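DNMT2 (PDB 4H0N) probably methylates cytosine 38 in the anticodon loop of tRNA(Asp), with S-adenosyl-L-methionine as methyl donor, and can also act as a DNA (cytosine-5)-methyltransferase. Local coordinates at residues 63-67 with 68-72; 103-106 with 107-111; 193-196 with 197-200; 207-211 with 212-216. The protein carries 3 engineered substitutions. All coordinates share one frame; numbering follows the deposited sequence.

Contact 1 of 4, residues 63-67 with 68-72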
loop_
_atom_site.group_PDB
_atom_site.type_symbol
_atom_site.label_atom_id
_atom_site.label_comp_id
_atom_site.label_asym_id
_atom_site.label_seq_id
_atom_site.Cartn_x
_atom_site.Cartn_y
_atom_site.Cartn_z
ATOM N N GLN A 63 -3.201 -24.547 14.561
ATOM C CA GLN A 63 -2.172 -25.494 14.954
ATOM C C GLN A 63 -0.801 -25.101 14.419
ATOM O O GLN A 63 0.151 -24.968 15.185
ATOM C CB GLN A 63 -2.539 -26.902 14.472
ATOM C CG GLN A 63 -3.754 -27.514 15.164
ATOM C CD GLN A 63 -5.067 -26.851 14.774
ATOM O OE1 GLN A 63 -5.285 -26.507 13.611
ATOM N NE2 GLN A 63 -5.948 -26.662 15.753
ATOM N N VAL A 64 -0.700 -24.912 13.107
ATOM C CA VAL A 64 0.586 -24.578 12.505
ATOM C C VAL A 64 1.022 -23.156 12.880
ATOM O O VAL A 64 2.215 -22.874 13.025
ATOM C CB VAL A 64 0.585 -24.789 10.971
ATOM C CG1 VAL A 64 -0.285 -23.757 10.271
ATOM C CG2 VAL A 64 1.999 -24.732 10.436
ATOM N N ILE A 65 0.048 -22.270 13.060
ATOM C CA ILE A 65 0.329 -20.921 13.526
ATOM C C ILE A 65 0.877 -20.965 14.954
ATOM O O ILE A 65 1.755 -20.180 15.319
ATOM C CB ILE A 65 -0.932 -20.029 13.456
ATOM C CG1 ILE A 65 -1.312 -19.769 11.995
ATOM C CG2 ILE A 65 -0.714 -18.704 14.188
ATOM C CD1 ILE A 65 -2.591 -18.968 11.832
ATOM N N LYS A 66 0.369 -21.905 15.748
ATOM C CA LYS A 66 0.789 -22.050 17.140
ATOM C C LYS A 66 2.205 -22.607 17.252
ATOM O O LYS A 66 2.966 -22.216 18.134
ATOM C CB LYS A 66 -0.181 -22.947 17.913
ATOM C CG LYS A 66 -0.181 -22.700 19.413
ATOM C CD LYS A 66 -0.776 -23.870 20.187
ATOM C CE LYS A 66 0.240 -24.996 20.366
ATOM N NZ LYS A 66 -0.224 -26.047 21.316
ATOM N N LYS A 67 2.559 -23.523 16.358
ATOM C CA LYS A 67 3.887 -24.126 16.392
ATOM C C LYS A 67 4.958 -23.114 15.984
ATOM O O LYS A 67 6.097 -23.184 16.444
ATOM C CB LYS A 67 3.939 -25.383 15.514
ATOM C CG LYS A 67 4.506 -25.182 14.119
ATOM C CD LYS A 67 3.929 -26.204 13.160
ATOM C CE LYS A 67 4.988 -26.763 12.236
ATOM N NZ LYS A 67 4.842 -28.236 12.159
ATOM N N TRP A 68 4.578 -22.161 15.135
ATOM C CA TRP A 68 5.491 -21.110 14.696
ATOM C C TRP A 68 5.763 -20.122 15.814
ATOM O O TRP A 68 6.722 -19.353 15.749
ATOM C CB TRP A 68 4.907 -20.360 13.509
ATOM C CG TRP A 68 4.864 -21.159 12.271
ATOM C CD1 TRP A 68 5.540 -22.313 12.014
ATOM C CD2 TRP A 68 4.092 -20.873 11.099
ATOM N NE1 TRP A 68 5.238 -22.766 10.752
ATOM C CE2 TRP A 68 4.355 -21.901 10.173
ATOM C CE3 TRP A 68 3.206 -19.851 10.754
ATOM C CZ2 TRP A 68 3.757 -21.929 8.914
ATOM C CZ3 TRP A 68 2.618 -19.884 9.505
ATOM C CH2 TRP A 68 2.896 -20.915 8.600
ATOM N N ASN A 69 4.897 -20.146 16.822
ATOM C CA ASN A 69 5.028 -19.310 18.006
ATOM C C ASN A 69 4.873 -17.820 17.710
ATOM O O ASN A 69 5.452 -16.983 18.401
ATOM C CB ASN A 69 6.354 -19.590 18.727
ATOM C CG ASN A 69 6.303 -19.241 20.201
ATOM O OD1 ASN A 69 5.307 -19.496 20.878
ATOM N ND2 ASN A 69 7.378 -18.648 20.707
ATOM N N VAL A 70 4.087 -17.490 16.688
ATOM C CA VAL A 70 3.812 -16.091 16.374
ATOM C C VAL A 70 2.983 -15.445 17.484
ATOM O O VAL A 70 2.152 -16.104 18.114
ATOM C CB VAL A 70 3.125 -15.912 14.986
ATOM C CG1 VAL A 70 3.362 -17.128 14.109
ATOM C CG2 VAL A 70 1.630 -15.637 15.129
ATOM N N ASP A 71 3.237 -14.164 17.739
ATOM C CA ASP A 71 2.483 -13.407 18.732
ATOM C C ASP A 71 1.910 -12.167 18.077
ATOM O O ASP A 71 1.112 -11.443 18.676
ATOM C CB ASP A 71 3.377 -13.004 19.910
ATOM C CG ASP A 71 4.486 -12.035 19.509
ATOM O OD1 ASP A 71 5.080 -12.214 18.428
ATOM O OD2 ASP A 71 4.768 -11.092 20.278
ATOM N N THR A 72 2.328 -11.941 16.833
ATOM C CA THR A 72 2.023 -10.716 16.104
ATOM C C THR A 72 1.643 -11.019 14.662
ATOM O O THR A 72 2.367 -11.721 13.959
ATOM C CB THR A 72 3.237 -9.756 16.100
ATOM O OG1 THR A 72 3.607 -9.443 17.450
ATOM C CG2 THR A 72 2.915 -8.470 15.341
#

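Contact 2 of 4, residues 103-106 with 107-111. With CA (calcium ion), chain F.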
loop_
_atom_site.group_PDB
_atom_site.type_symbol
_atom_site.label_atom_id
_atom_site.label_comp_id
_atom_site.label_asym_id
_atom_site.label_seq_id
_atom_site.Cartn_x
_atom_site.Cartn_y
_atom_site.Cartn_z
ATOM N N ILE A 103 -11.148 -14.129 10.535
ATOM C CA ILE A 103 -12.116 -13.773 11.565
ATOM C C ILE A 103 -12.594 -15.015 12.303
ATOM O O ILE A 103 -12.745 -15.010 13.527
ATOM C CB ILE A 103 -13.332 -13.054 10.955
ATOM C CG1 ILE A 103 -12.896 -11.731 10.315
ATOM C CG2 ILE A 103 -14.408 -12.824 12.007
ATOM C CD1 ILE A 103 -14.008 -10.998 9.592
ATOM N N GLY A 104 -12.812 -16.084 11.545
ATOM C CA GLY A 104 -13.199 -17.357 12.116
ATOM C C GLY A 104 -12.171 -17.873 13.098
ATOM O O GLY A 104 -12.480 -18.032 14.270
ATOM N N ILE A 105 -10.944 -18.096 12.633
ATOM C CA ILE A 105 -9.926 -18.763 13.436
ATOM C C ILE A 105 -9.312 -17.907 14.533
ATOM O O ILE A 105 -8.339 -18.321 15.154
ATOM C CB ILE A 105 -8.753 -19.293 12.579
ATOM C CG1 ILE A 105 -8.048 -18.140 11.865
ATOM C CG2 ILE A 105 -9.226 -20.358 11.602
ATOM C CD1 ILE A 105 -6.677 -18.503 11.343
ATOM N N LEU A 106 -9.861 -16.724 14.779
ATOM C CA LEU A 106 -9.253 -15.826 15.757
ATOM C C LEU A 106 -9.306 -16.359 17.196
ATOM O O LEU A 106 -8.341 -16.234 17.951
ATOM C CB LEU A 106 -9.874 -14.429 15.672
ATOM C CG LEU A 106 -9.061 -13.321 16.349
ATOM C CD1 LEU A 106 -7.591 -13.370 15.929
ATOM C CD2 LEU A 106 -9.666 -11.967 16.020
ATOM N N ASP A 107 -10.428 -16.967 17.567
ATOM C CA ASP A 107 -10.620 -17.464 18.925
ATOM C C ASP A 107 -9.668 -18.604 19.293
ATOM O O ASP A 107 -9.578 -18.994 20.459
ATOM C CB ASP A 107 -12.065 -17.926 19.116
ATOM C CG ASP A 107 -12.453 -19.022 18.149
ATOM O OD1 ASP A 107 -12.054 -18.928 16.976
ATOM O OD2 ASP A 107 -13.145 -19.977 18.558
ATOM N N GLN A 108 -8.971 -19.150 18.307
ATOM C CA GLN A 108 -8.049 -20.245 18.566
ATOM C C GLN A 108 -6.624 -19.870 18.192
ATOM O O GLN A 108 -5.762 -20.734 18.031
ATOM C CB GLN A 108 -8.497 -21.506 17.836
ATOM C CG GLN A 108 -8.993 -21.237 16.439
ATOM C CD GLN A 108 -9.916 -22.324 15.938
ATOM O OE1 GLN A 108 -10.653 -22.931 16.715
ATOM N NE2 GLN A 108 -9.887 -22.574 14.632
ATOM N N LEU A 109 -6.385 -18.572 18.047
ATOM C CA LEU A 109 -5.033 -18.061 17.887
ATOM C C LEU A 109 -4.574 -17.562 19.250
ATOM O O LEU A 109 -4.310 -16.373 19.437
ATOM C CB LEU A 109 -4.990 -16.951 16.834
ATOM C CG LEU A 109 -5.364 -17.418 15.417
ATOM C CD1 LEU A 109 -5.270 -16.295 14.390
ATOM C CD2 LEU A 109 -4.515 -18.608 14.986
ATOM N N ASP A 110 -4.487 -18.501 20.193
ATOM C CA ASP A 110 -4.296 -18.213 21.617
ATOM C C ASP A 110 -3.042 -17.393 21.932
ATOM O O ASP A 110 -3.032 -16.620 22.890
ATOM C CB ASP A 110 -4.266 -19.521 22.421
ATOM C CG ASP A 110 -5.381 -20.486 22.029
ATOM O OD1 ASP A 110 -5.084 -21.682 21.801
ATOM O OD2 ASP A 110 -6.554 -20.056 21.962
ATOM N N ASN A 111 -1.994 -17.568 21.128
ATOM C CA ASN A 111 -0.717 -16.890 21.342
ATOM C C ASN A 111 -0.674 -15.478 20.753
ATOM O O ASN A 111 0.065 -14.620 21.247
ATOM C CB ASN A 111 0.437 -17.721 20.765
ATOM C CG ASN A 111 1.799 -17.336 21.345
ATOM O OD1 ASN A 111 2.581 -18.205 21.727
ATOM N ND2 ASN A 111 2.086 -16.040 21.408
HETATM CA CA CA F . -13.715 -20.237 15.651
#

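Contact 3 of 4, residues 193-196 with 197-200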
loop_
_atom_site.group_PDB
_atom_site.type_symbol
_atom_site.label_atom_id
_atom_site.label_comp_id
_atom_site.label_asym_id
_atom_site.label_seq_id
_atom_site.Cartn_x
_atom_site.Cartn_y
_atom_site.Cartn_z
ATOM N N HIS A 193 7.528 17.087 2.745
ATOM C CA HIS A 193 8.623 17.683 1.992
ATOM C C HIS A 193 8.331 17.638 0.494
ATOM O O HIS A 193 7.494 16.858 0.044
ATOM C CB HIS A 193 9.937 16.963 2.302
ATOM C CG HIS A 193 9.859 15.474 2.175
ATOM N ND1 HIS A 193 9.522 14.840 0.994
ATOM C CD2 HIS A 193 10.076 14.488 3.078
ATOM C CE1 HIS A 193 9.537 13.533 1.182
ATOM N NE2 HIS A 193 9.868 13.292 2.432
ATOM N N SER A 194 9.029 18.468 -0.276
ATOM C CA SER A 194 8.902 18.444 -1.728
ATOM C C SER A 194 9.396 17.110 -2.287
ATOM O O SER A 194 9.814 16.223 -1.539
ATOM C CB SER A 194 9.693 19.590 -2.354
ATOM O OG SER A 194 11.083 19.334 -2.293
ATOM N N LEU A 195 9.356 16.973 -3.608
ATOM C CA LEU A 195 9.737 15.722 -4.253
ATOM C C LEU A 195 11.148 15.734 -4.840
ATOM O O LEU A 195 11.498 14.850 -5.615
ATOM C CB LEU A 195 8.736 15.379 -5.351
ATOM C CG LEU A 195 7.302 15.023 -4.951
ATOM C CD1 LEU A 195 6.394 15.107 -6.171
ATOM C CD2 LEU A 195 7.213 13.638 -4.308
ATOM N N GLU A 196 11.961 16.722 -4.478
ATOM C CA GLU A 196 13.314 16.804 -5.018
ATOM C C GLU A 196 14.229 15.719 -4.474
ATOM O O GLU A 196 15.063 15.184 -5.208
ATOM C CB GLU A 196 13.934 18.163 -4.732
ATOM C CG GLU A 196 13.201 19.312 -5.358
ATOM C CD GLU A 196 14.011 20.584 -5.330
ATOM O OE1 GLU A 196 13.408 21.669 -5.206
ATOM O OE2 GLU A 196 15.253 20.492 -5.434
ATOM N N SER A 197 14.082 15.416 -3.185
ATOM C CA SER A 197 14.899 14.400 -2.524
ATOM C C SER A 197 14.801 13.079 -3.267
ATOM O O SER A 197 15.768 12.319 -3.347
ATOM C CB SER A 197 14.460 14.211 -1.068
ATOM O OG SER A 197 13.278 14.941 -0.788
ATOM N N ILE A 198 13.626 12.830 -3.827
ATOM C CA ILE A 198 13.357 11.585 -4.522
ATOM C C ILE A 198 13.041 11.819 -6.005
ATOM O O ILE A 198 11.892 11.723 -6.439
ATOM C CB ILE A 198 12.259 10.783 -3.788
ATOM C CG1 ILE A 198 11.005 11.634 -3.577
ATOM C CG2 ILE A 198 12.771 10.361 -2.419
ATOM C CD1 ILE A 198 9.968 10.990 -2.672
ATOM N N ILE A 199 14.086 12.140 -6.765
ATOM C CA ILE A 199 14.008 12.290 -8.215
ATOM C C ILE A 199 15.425 12.200 -8.773
ATOM O O ILE A 199 16.364 12.761 -8.198
ATOM C CB ILE A 199 13.313 13.617 -8.633
ATOM C CG1 ILE A 199 11.866 13.353 -9.054
ATOM C CG2 ILE A 199 14.044 14.295 -9.787
ATOM C CD1 ILE A 199 10.958 14.539 -8.860
ATOM N N GLU A 200 15.577 11.474 -9.876
ATOM C CA GLU A 200 16.880 11.235 -10.482
ATOM C C GLU A 200 17.027 12.079 -11.746
ATOM O O GLU A 200 16.029 12.402 -12.390
ATOM C CB GLU A 200 17.007 9.751 -10.804
ATOM C CG GLU A 200 15.669 9.033 -10.694
ATOM C CD GLU A 200 15.776 7.657 -10.069
ATOM O OE1 GLU A 200 15.541 7.532 -8.847
ATOM O OE2 GLU A 200 16.081 6.697 -10.808
HETATM O O HOH W 1 12.884 17.512 -0.995
#

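Contact 4 of 4, residues 207-211 with 212-216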
loop_
_atom_site.group_PDB
_atom_site.type_symbol
_atom_site.label_atom_id
_atom_site.label_comp_id
_atom_site.label_asym_id
_atom_site.label_seq_id
_atom_site.Cartn_x
_atom_site.Cartn_y
_atom_site.Cartn_z
ATOM N N PHE A 207 10.328 6.061 -19.849
ATOM C CA PHE A 207 9.304 6.433 -18.881
ATOM C C PHE A 207 8.445 7.594 -19.366
ATOM O O PHE A 207 7.468 7.967 -18.711
ATOM C CB PHE A 207 9.932 6.761 -17.529
ATOM C CG PHE A 207 10.573 5.582 -16.865
ATOM C CD1 PHE A 207 9.799 4.597 -16.283
ATOM C CD2 PHE A 207 11.950 5.456 -16.825
ATOM C CE1 PHE A 207 10.384 3.507 -15.675
ATOM C CE2 PHE A 207 12.544 4.369 -16.216
ATOM C CZ PHE A 207 11.759 3.393 -15.640
ATOM N N LEU A 208 8.814 8.165 -20.508
ATOM C CA LEU A 208 8.032 9.243 -21.104
ATOM C C LEU A 208 6.640 8.742 -21.447
ATOM O O LEU A 208 6.477 7.649 -21.980
ATOM C CB LEU A 208 8.718 9.796 -22.355
ATOM C CG LEU A 208 9.838 10.810 -22.116
ATOM C CD1 LEU A 208 10.643 11.013 -23.380
ATOM C CD2 LEU A 208 9.285 12.135 -21.618
ATOM N N VAL A 209 5.638 9.542 -21.121
ATOM C CA VAL A 209 4.259 9.188 -21.409
ATOM C C VAL A 209 4.027 9.139 -22.927
ATOM O O VAL A 209 4.348 10.093 -23.645
ATOM C CB VAL A 209 3.300 10.173 -20.713
ATOM C CG1 VAL A 209 1.859 9.858 -21.041
ATOM C CG2 VAL A 209 3.527 10.133 -19.213
ATOM N N PRO A 210 3.497 8.007 -23.422
ATOM C CA PRO A 210 3.286 7.757 -24.854
ATOM C C PRO A 210 2.185 8.628 -25.453
ATOM O O PRO A 210 1.367 9.169 -24.713
ATOM C CB PRO A 210 2.858 6.284 -24.892
ATOM C CG PRO A 210 3.309 5.704 -23.598
ATOM C CD PRO A 210 3.178 6.822 -22.610
ATOM N N GLU A 211 2.164 8.736 -26.781
ATOM C CA GLU A 211 1.218 9.600 -27.485
ATOM C C GLU A 211 -0.239 9.225 -27.256
ATOM O O GLU A 211 -1.076 10.095 -27.009
ATOM C CB GLU A 211 1.509 9.601 -28.983
ATOM C CG GLU A 211 2.856 10.173 -29.358
ATOM C CD GLU A 211 3.007 10.352 -30.855
ATOM O OE1 GLU A 211 2.181 9.792 -31.607
ATOM O OE2 GLU A 211 3.949 11.057 -31.275
ATOM N N LYS A 212 -0.539 7.934 -27.357
ATOM C CA LYS A 212 -1.896 7.444 -27.136
ATOM C C LYS A 212 -2.413 7.935 -25.787
ATOM O O LYS A 212 -3.563 8.361 -25.671
ATOM C CB LYS A 212 -1.943 5.914 -27.221
ATOM C CG LYS A 212 -0.648 5.235 -26.792
ATOM C CD LYS A 212 -0.921 4.030 -25.896
ATOM C CE LYS A 212 -0.085 4.089 -24.610
ATOM N NZ LYS A 212 -0.605 3.193 -23.521
ATOM N N MET A 213 -1.540 7.898 -24.783
ATOM C CA MET A 213 -1.836 8.418 -23.452
ATOM C C MET A 213 -2.004 9.930 -23.438
ATOM O O MET A 213 -2.877 10.458 -22.751
ATOM C CB MET A 213 -0.707 8.058 -22.497
ATOM C CG MET A 213 -0.763 6.643 -21.999
ATOM S SD MET A 213 -2.353 6.341 -21.217
ATOM C CE MET A 213 -2.291 4.573 -21.069
ATOM N N LEU A 214 -1.152 10.620 -24.195
ATOM C CA LEU A 214 -1.171 12.074 -24.256
ATOM C C LEU A 214 -2.481 12.596 -24.833
ATOM O O LEU A 214 -2.778 13.785 -24.722
ATOM C CB LEU A 214 0.017 12.597 -25.062
ATOM C CG LEU A 214 1.402 12.414 -24.442
ATOM C CD1 LEU A 214 2.465 13.024 -25.328
ATOM C CD2 LEU A 214 1.452 13.035 -23.066
ATOM N N ARG A 215 -3.263 11.714 -25.450
ATOM C CA ARG A 215 -4.603 12.082 -25.898
ATOM C C ARG A 215 -5.509 12.366 -24.699
ATOM O O ARG A 215 -6.432 13.173 -24.787
ATOM C CB ARG A 215 -5.224 10.993 -26.782
ATOM C CG ARG A 215 -4.567 10.816 -28.145
ATOM C CD ARG A 215 -5.448 10.009 -29.102
ATOM N NE ARG A 215 -6.268 10.867 -29.959
ATOM C CZ ARG A 215 -7.597 10.848 -30.001
ATOM N NH1 ARG A 215 -8.280 10.008 -29.235
ATOM N NH2 ARG A 215 -8.249 11.669 -30.814
ATOM N N CYS A 216 -5.237 11.701 -23.577
ATOM C CA CYS A 216 -6.041 11.871 -22.369
ATOM C C CYS A 216 -5.455 12.918 -21.423
ATOM O O CYS A 216 -5.694 12.874 -20.215
ATOM C CB CYS A 216 -6.158 10.546 -21.616
ATOM S SG CYS A 216 -6.682 9.143 -22.594
#

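Contact 1 of 4, residues 63-67 with 68-72
Trp-68 folds back on Val-64 at the end of helix 62-67. Its backbone N donates to Val-64 O at 3.2 Å, and the same oxygen lies over one face of the indole, displaced toward the rim. With CG beside its own backbone N (chi1 -70°), the ring runs alongside Val-64, whose CG2 meets CZ2 at 3.6 Å. Lys-67 slants past the pyrrole part of the ring, its CG 3.7 Å from CD1 of Trp-68. Replacing Trp-68 with an alanine would probably strip Val-64 CG2 of its partner and open a gap between the helix end and the sheet. Asn-69 takes positive phi (66°), and its N reaches Lys-66 O at 3.1 Å, completing a Schellman motif that stops the helix. Val-70 then sets CG2 4.0 Å from Ile-65 CG2, while its CG1 rests on Ile-65 O. Asp-71 ties the exit to the sheet, its carboxylate bonded to Lys-5 N and His-4 ND1. The whole turn belongs to a beta-alpha-beta crossover of the Rossmann-like fold: it leads into strand 72-75, with Trp-68 and Val-70 lying on Leu-7 of strand 4-9 and on Ala-31 and Val-30 of strand 27-33.

Contact 2 of 4, residues 103-106 with 107-111
Leu-109 N donates to Leu-106 O at 3.0 Å, and Gln-108 N reaches Ile-105 O in a weaker bond, so the chain passes from helix 99-105 into the loop through bonds of the i+3 to i kind. Asp-107 turns its carboxylate back over the preceding turn, CG lying between its own backbone N and carbonyl carbon (chi1 59°). There OD1 binds a calcium ion at 2.5 Å, and Gly-104 O holds the same ion at 2.9 Å. The ion bridges two oxygens that would otherwise probably repel each other; Lys-135 NZ adds a weak hydrogen bond to Asp-107 OD1 and a hydrogen bond to Ile-103 O. This is the C-terminal end of helix 99-105 in the Rossmann-like domain, just before strand 114-119. On the side facing helix 62-67, Leu-109 packs its CG against Ile-105 O (3.1 Å), and its CD1 touches two neighbours: Ile-105 CD1 at 4.0 Å, in an oblique crossing, and Leu-106 CD1 at 4.0 Å, nearly at right angles. Gln-108 extends across Ile-105, its NE2 3.8 Å from CG2 of that isoleucine. Ile-105 and Leu-109 continue onto Ile-65 of helix 62-67, whereas Leu-106 faces Lys-135 and Leu-136 of helix 127-138.

Contact 3 of 4, residues 193-196 with 197-200
Ser-197 places its hydroxyl over one face of the His-193 imidazole, OG lying 4.2 Å from ND1. A different tie turns the ring: ND1 of His-193 donates to Ser-194 O at 2.9 Å, in a bond of 152° whose acceptor is tilted from the ring plane. CG of His-193 sits between its own N and carbonyl carbon (chi1 51°), which swings the ring so that ND1 faces Ser-194 O. A water links the two serines, 2.9 Å from Ser-194 OG and hydrogen-bonded to Ser-197 OG, with a weaker bond to Ser-194 O. From Leu-195 to Ile-198 the chain makes a turn with helical angles at Glu-196 and Ser-197, like a type III beta turn, closed by a weak bond from Ile-198 N to Leu-195 O at 3.4 Å. It lies between strand 161-168 and helix 211-214, outside the Rossmann-like sheet, probably in this family's smaller target-recognition part. Leu-195 and Ile-198 slant across each other, CD2 of the leucine 4.2 Å from CD1 of the isoleucine. Ile-199, just past the turn, sets CD1 4.2 Å from Leu-195 CB and close to Leu-195 O. Ile-198 then packs on Met-292 and Ile-293 of helix 287-293, and Leu-195 on Pro-156.

Contact 4 of 4, residues 207-211 with 212-216
Val-209 pushes CG1 into the notch between the base of Met-213 and a methyl of Leu-214, 3.5 Å from Met-213 CB and 3.8 Å from Leu-214 CD2. CG1 lies opposite the backbone N of Val-209 (chi1 178°), which carries it forward into the notch. Pro-210 is the second bump, with two chains running along the same side of its ring. The bent lysine chain runs past the CB/CG corner, Lys-212 CE 3.7 Å from Pro-210 CB; Met-213 CG lies 4.0 Å from Pro-210 CD. Pro-210 O accepts Leu-214 N at 3.0 Å, a first-turn bond of the short, weakly bonded helix around 212-214. One residue on, Arg-215 N makes a weaker bond to Glu-211 O. The turn follows strand 161-168, away from the Rossmann-like sheet, probably in the smaller target-recognition part of this C5-methyltransferase. Leu-214 arches back over this turn, CG against Pro-210 O and CD2 against Val-209. An alanine in place of Leu-214 would probably leave Val-209 CG1 with one wall of its notch missing and a gap beside Pro-210 O. Tyr-284 packs on Val-209, Pro-210 and Met-213, while helix 271-278 meets the turn through Lys-278 on Leu-214 and Val-274 on Arg-215.

Contacts 1 and 2 are neighbours, their centres 11 Å apart, where the chain enters two neighbouring central strands of the Rossmann-like sheet. Both follow a helix, and they touch where Ile-65 CD1 meets Leu-109 CD2 at 3.7 Å. In contact 1 a Schellman motif ends the helix, with the tryptophan packed against its last turn; contact 2 has one firm and one weak turn bond, with a calcium ion bound at the helix end. Contacts 3 and 4 lie on the opposite side of the chain's centre, in the excursion after strand 161-168. Contact 3, a surface turn, combines a water-linked polar side with light aliphatic contact; contact 4, partly buried like the first two, has a proline before a short helix and aliphatic packing.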